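Local coordinates for amidohydrolase 3 domain-containing protein (Pyrococcus furiosus, PDB 3ICJ) that is an uncharacterised zinc-binding member of the amidohydrolase family that probably hydrolyses carbon-nitrogen bonds other than peptide bonds, at residues P187-D192 / V198-L203; P162-R167 / E204-I209. All blocks are in the same frame, centred on the assembly; numbering follows the deposited sequence.

Contact 1: residues P187-D192 / V198-L203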
# COMPACT_ATOMS: atom_id res chain seq x y z
N PRO A 187 -28.85 -3.85 -17.29
CA PRO A 187 -28.81 -5.29 -17.59
C PRO A 187 -27.55 -5.70 -18.36
O PRO A 187 -27.11 -4.97 -19.25
CB PRO A 187 -30.06 -5.49 -18.47
CG PRO A 187 -30.99 -4.40 -18.07
CD PRO A 187 -30.09 -3.22 -17.78
N SER A 188 -26.95 -6.82 -17.96
CA SER A 188 -25.86 -7.44 -18.72
C SER A 188 -25.79 -8.93 -18.42
O SER A 188 -26.44 -9.42 -17.49
CB SER A 188 -24.51 -6.76 -18.43
OG SER A 188 -23.93 -7.22 -17.22
N LYS A 189 -24.98 -9.64 -19.20
CA LYS A 189 -24.72 -11.07 -18.95
C LYS A 189 -23.88 -11.31 -17.67
O LYS A 189 -23.73 -12.46 -17.23
CB LYS A 189 -24.10 -11.74 -20.19
CG LYS A 189 -23.05 -10.93 -20.92
CD LYS A 189 -21.64 -11.22 -20.44
CE LYS A 189 -20.63 -10.91 -21.53
NZ LYS A 189 -19.24 -11.06 -21.04
N ASP A 190 -23.38 -10.23 -17.06
CA ASP A 190 -22.61 -10.31 -15.82
C ASP A 190 -23.47 -10.05 -14.57
O ASP A 190 -22.97 -10.10 -13.44
CB ASP A 190 -21.45 -9.30 -15.85
CG ASP A 190 -20.49 -9.53 -17.00
OD1 ASP A 190 -20.27 -10.70 -17.39
OD2 ASP A 190 -19.93 -8.53 -17.51
N PHE A 191 -24.75 -9.74 -14.78
CA PHE A 191 -25.64 -9.42 -13.65
C PHE A 191 -26.88 -10.27 -13.73
O PHE A 191 -27.61 -10.25 -14.74
CB PHE A 191 -25.96 -7.90 -13.61
CG PHE A 191 -26.93 -7.47 -12.50
CD1 PHE A 191 -26.89 -8.03 -11.22
CD2 PHE A 191 -27.85 -6.44 -12.75
CE1 PHE A 191 -27.77 -7.60 -10.20
CE2 PHE A 191 -28.74 -6.00 -11.75
CZ PHE A 191 -28.70 -6.59 -10.47
N ASP A 192 -27.09 -11.07 -12.69
CA ASP A 192 -28.34 -11.83 -12.53
C ASP A 192 -29.17 -11.11 -11.47
O ASP A 192 -28.92 -11.23 -10.27
CB ASP A 192 -28.04 -13.28 -12.12
CG ASP A 192 -27.27 -14.06 -13.17
OD1 ASP A 192 -27.27 -13.67 -14.36
OD2 ASP A 192 -26.67 -15.08 -12.80
N VAL A 198 -23.39 -10.73 -9.11
CA VAL A 198 -22.60 -10.04 -10.12
C VAL A 198 -21.24 -10.66 -10.39
O VAL A 198 -20.61 -11.20 -9.50
CB VAL A 198 -22.40 -8.55 -9.78
CG1 VAL A 198 -23.69 -7.79 -9.94
CG2 VAL A 198 -21.84 -8.40 -8.40
N ARG A 199 -20.81 -10.58 -11.63
CA ARG A 199 -19.56 -11.17 -12.08
C ARG A 199 -18.76 -10.14 -12.86
O ARG A 199 -19.31 -9.16 -13.32
CB ARG A 199 -19.83 -12.37 -12.98
CG ARG A 199 -20.51 -13.51 -12.29
CD ARG A 199 -20.94 -14.58 -13.26
NE ARG A 199 -22.00 -14.13 -14.15
CZ ARG A 199 -23.29 -14.28 -13.91
NH1 ARG A 199 -23.70 -14.87 -12.80
NH2 ARG A 199 -24.17 -13.82 -14.78
N GLU A 200 -17.46 -10.39 -13.01
CA GLU A 200 -16.64 -9.69 -13.98
C GLU A 200 -16.91 -8.20 -14.03
O GLU A 200 -16.68 -7.51 -13.06
CB GLU A 200 -16.79 -10.32 -15.37
CG GLU A 200 -16.28 -11.73 -15.44
CD GLU A 200 -16.38 -12.32 -16.83
OE1 GLU A 200 -16.64 -11.58 -17.80
OE2 GLU A 200 -16.19 -13.54 -16.97
N ARG A 201 -17.39 -7.72 -15.18
CA ARG A 201 -17.53 -6.29 -15.41
C ARG A 201 -18.47 -5.65 -14.39
O ARG A 201 -18.18 -4.59 -13.84
CB ARG A 201 -18.03 -6.02 -16.83
CG ARG A 201 -16.92 -5.81 -17.85
CD ARG A 201 -15.66 -6.56 -17.45
NE ARG A 201 -14.48 -5.70 -17.49
CZ ARG A 201 -13.32 -5.99 -16.90
NH1 ARG A 201 -13.19 -7.11 -16.22
NH2 ARG A 201 -12.30 -5.15 -17.00
N ALA A 202 -19.60 -6.31 -14.15
CA ALA A 202 -20.69 -5.71 -13.41
C ALA A 202 -20.35 -5.60 -11.94
O ALA A 202 -20.81 -4.72 -11.25
CB ALA A 202 -21.95 -6.49 -13.60
N LEU A 203 -19.52 -6.52 -11.49
CA LEU A 203 -18.92 -6.44 -10.16
C LEU A 203 -17.94 -5.26 -10.02
O LEU A 203 -18.01 -4.52 -9.04
CB LEU A 203 -18.22 -7.76 -9.79
CG LEU A 203 -17.33 -7.77 -8.54
CD1 LEU A 203 -18.11 -7.49 -7.25
CD2 LEU A 203 -16.67 -9.09 -8.42
O HOH W 1 -20.72 -13.42 -16.61

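Contact 2: residues P162-R167 / E204-I209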
# COMPACT_ATOMS: atom_id res chain seq x y z
N PRO A 162 -28.86 -2.56 3.43
CA PRO A 162 -28.11 -3.03 2.25
C PRO A 162 -26.97 -3.97 2.63
O PRO A 162 -26.32 -3.78 3.65
CB PRO A 162 -27.55 -1.75 1.63
CG PRO A 162 -28.49 -0.70 2.06
CD PRO A 162 -28.93 -1.08 3.44
N VAL A 163 -26.79 -5.00 1.81
CA VAL A 163 -25.84 -6.07 2.07
C VAL A 163 -25.09 -6.33 0.77
O VAL A 163 -25.70 -6.36 -0.30
CB VAL A 163 -26.59 -7.34 2.57
CG1 VAL A 163 -25.78 -8.57 2.36
CG2 VAL A 163 -26.97 -7.20 4.07
N PHE A 164 -23.77 -6.48 0.84
CA PHE A 164 -22.98 -6.74 -0.36
C PHE A 164 -21.85 -7.67 0.05
O PHE A 164 -20.98 -7.29 0.84
CB PHE A 164 -22.45 -5.42 -0.94
CG PHE A 164 -21.65 -5.57 -2.22
CD1 PHE A 164 -22.25 -5.35 -3.45
CD2 PHE A 164 -20.30 -5.92 -2.19
CE1 PHE A 164 -21.53 -5.48 -4.63
CE2 PHE A 164 -19.57 -6.06 -3.38
CZ PHE A 164 -20.19 -5.84 -4.59
N LEU A 165 -21.88 -8.90 -0.46
CA LEU A 165 -21.00 -9.97 0.03
C LEU A 165 -20.15 -10.62 -1.06
O LEU A 165 -20.69 -11.30 -1.94
CB LEU A 165 -21.82 -11.06 0.74
CG LEU A 165 -22.81 -10.64 1.82
CD1 LEU A 165 -23.70 -11.82 2.20
CD2 LEU A 165 -22.12 -10.09 3.05
N TYR A 166 -18.84 -10.41 -1.00
CA TYR A 166 -17.92 -11.04 -1.95
C TYR A 166 -17.91 -12.55 -1.78
O TYR A 166 -18.08 -13.07 -0.67
CB TYR A 166 -16.51 -10.47 -1.77
CG TYR A 166 -16.35 -9.06 -2.28
CD1 TYR A 166 -16.10 -8.80 -3.62
CD2 TYR A 166 -16.46 -7.98 -1.41
CE1 TYR A 166 -15.95 -7.50 -4.08
CE2 TYR A 166 -16.32 -6.68 -1.86
CZ TYR A 166 -16.06 -6.45 -3.20
OH TYR A 166 -15.92 -5.16 -3.66
N ARG A 167 -17.70 -13.26 -2.88
CA ARG A 167 -17.23 -14.64 -2.83
C ARG A 167 -15.75 -14.71 -2.47
O ARG A 167 -15.05 -13.70 -2.50
CB ARG A 167 -17.47 -15.34 -4.17
CG ARG A 167 -17.46 -16.86 -4.09
CD ARG A 167 -17.60 -17.49 -5.46
NE ARG A 167 -17.49 -18.94 -5.42
CZ ARG A 167 -16.33 -19.60 -5.34
NH1 ARG A 167 -15.19 -18.93 -5.31
NH2 ARG A 167 -16.32 -20.93 -5.30
N GLU A 204 -17.05 -5.10 -10.99
CA GLU A 204 -16.16 -3.93 -11.09
C GLU A 204 -16.93 -2.61 -11.07
O GLU A 204 -16.57 -1.70 -10.33
CB GLU A 204 -15.30 -3.99 -12.35
CG GLU A 204 -14.10 -4.91 -12.27
CD GLU A 204 -13.42 -5.11 -13.63
OE1 GLU A 204 -13.45 -4.18 -14.47
OE2 GLU A 204 -12.87 -6.20 -13.87
N GLU A 205 -17.99 -2.52 -11.88
CA GLU A 205 -18.90 -1.36 -11.90
C GLU A 205 -19.65 -1.16 -10.57
O GLU A 205 -19.80 -0.03 -10.11
CB GLU A 205 -19.86 -1.46 -13.10
CG GLU A 205 -21.11 -0.56 -13.05
CD GLU A 205 -20.90 0.86 -13.60
OE1 GLU A 205 -21.89 1.46 -14.06
OE2 GLU A 205 -19.76 1.39 -13.57
N SER A 206 -20.10 -2.26 -9.95
CA SER A 206 -20.70 -2.23 -8.61
C SER A 206 -19.76 -1.59 -7.59
O SER A 206 -20.20 -0.73 -6.83
CB SER A 206 -21.07 -3.64 -8.11
OG SER A 206 -22.15 -4.19 -8.84
N ARG A 207 -18.51 -2.02 -7.59
CA ARG A 207 -17.47 -1.48 -6.73
C ARG A 207 -17.31 0.02 -6.98
O ARG A 207 -17.25 0.79 -6.05
CB ARG A 207 -16.14 -2.15 -7.03
CG ARG A 207 -15.87 -3.45 -6.33
CD ARG A 207 -14.37 -3.74 -6.41
NE ARG A 207 -13.99 -5.13 -6.27
CZ ARG A 207 -13.68 -5.94 -7.28
NH1 ARG A 207 -13.74 -5.51 -8.53
NH2 ARG A 207 -13.31 -7.19 -7.04
N LYS A 208 -17.23 0.40 -8.24
CA LYS A 208 -17.03 1.80 -8.64
C LYS A 208 -18.17 2.67 -8.10
O LYS A 208 -17.91 3.73 -7.52
CB LYS A 208 -16.91 1.91 -10.16
CG LYS A 208 -16.73 3.33 -10.70
CD LYS A 208 -16.95 3.39 -12.21
CE LYS A 208 -15.65 3.51 -12.97
NZ LYS A 208 -15.21 4.93 -13.03
N ILE A 209 -19.41 2.20 -8.27
CA ILE A 209 -20.60 2.93 -7.81
C ILE A 209 -20.63 3.03 -6.27
O ILE A 209 -20.92 4.09 -5.71
CB ILE A 209 -21.93 2.34 -8.38
CG1 ILE A 209 -22.00 2.56 -9.90
CG2 ILE A 209 -23.13 3.01 -7.73
CD1 ILE A 209 -23.03 1.66 -10.62

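Contact 1: residues P187-D192 / V198-L203
The guanidinium of Arg199 has the backbone O of Asp190 over one face, offset toward the rim, while Lys189 O, the carboxylate of Asp192 and a water meet its edge. Arg199 NH2 donates to Lys189 O at 2.8 Å, almost exactly in the guanidinium plane, and again to Asp192 OD1. Arg199 NH1 takes Asp192 OD2 at 3.0 Å, making an end-on, two-nitrogen salt bridge; the carboxylate and guanidinium planes are 56° apart, and both carboxylate oxygens are met from above their own plane. The bend at chi3 (-68°) folds the arginine back along the hairpin to reach these acceptors. NE donates to the water, which in turn donates to Lys189 O and Asp190 OD1. With an alanine in place of Arg199, all these donors are gone and the Asp192 carboxylate would probably lose its partner across the strands, the water being less firmly placed. The backbone joins the strands too, Arg199 N donating to Asp190 O at 2.9 Å. The Asp190 side chain packs on the first turn of helix 200-214, Asp190 OD2 3.2 Å from Arg201 CB and Asp190 CB 3.6 Å from Ala202 CB. On the face of the sheet shared by Phe191 and Val198, Val198 CG1 approaches Phe191 CD1 obliquely at 3.5 Å. Ser188 OG accepts from Asp190 N in an ST turn, within a type I turn that leads into Phe191. The whole is an antiparallel beta hairpin, with Phe191 and Val198 a non-hydrogen-bonded pair, at the edge of a mixed sheet and running directly into a helix.

Contact 2: residues P162-R167 / E204-I209
Tyr166 lays the OH end of its ring against the side chain of Arg207, Tyr166 OH 3.2 Å from Arg207 CG. The side chains cross obliquely, with ring and guanidinium planes only 21° apart, and Arg207 NE comes within 3.8 Å of Tyr166 CE1. NE also makes a weak hydrogen bond to Tyr166 OH, bent to 122° at the hydrogen, and Arg207 CD lies against the same oxygen. Arg207 gets there by running extended from CG to NE. Along the strand, the edge of the Phe164 ring points at one face of the Tyr166 ring, with Phe164 CE2 3.5 Å above the Tyr166 ring plane and offset toward the rim. With CG anti to the backbone N (chi1 -178°), Phe164 reaches toward the helix, where Phe164 CE1 meets Ser206 CB obliquely at 4.0 Å. Ser206 OG is hydrogen-bonded to Ala202 O, one turn back. Leu203 and Ile210 of the same helix also touch Phe164. Nearest CA atoms, those of Phe164 and Ser206, are 9.7 Å apart, and side chains alone bridge the gap: this is helix-on-sheet packing, of helix 200-214 on the mixed sheet at strand 163-167.

Overall arrangement
The centres of contacts 1 and 2 lie 11 Å apart on the same side of the chain's centre, and the first is nested in the loop closed by the second: strand 163-167 comes first, then strands 191-192 and 197-199, then helix 200-214. That helix serves both contacts, its first turn against the hairpin and its next turns over strand 163-167. The strands belong to one six-stranded mixed sheet, with strand 172-175 between 163-167 and 197-199. Leu203 joins the two regions, Leu203 CD1 lying 3.8 Å from Phe164 CZ. Together they tie the sheet's hairpin edge to its interior, with the side chain of Arg207 about 13 Å from a bound zinc ion.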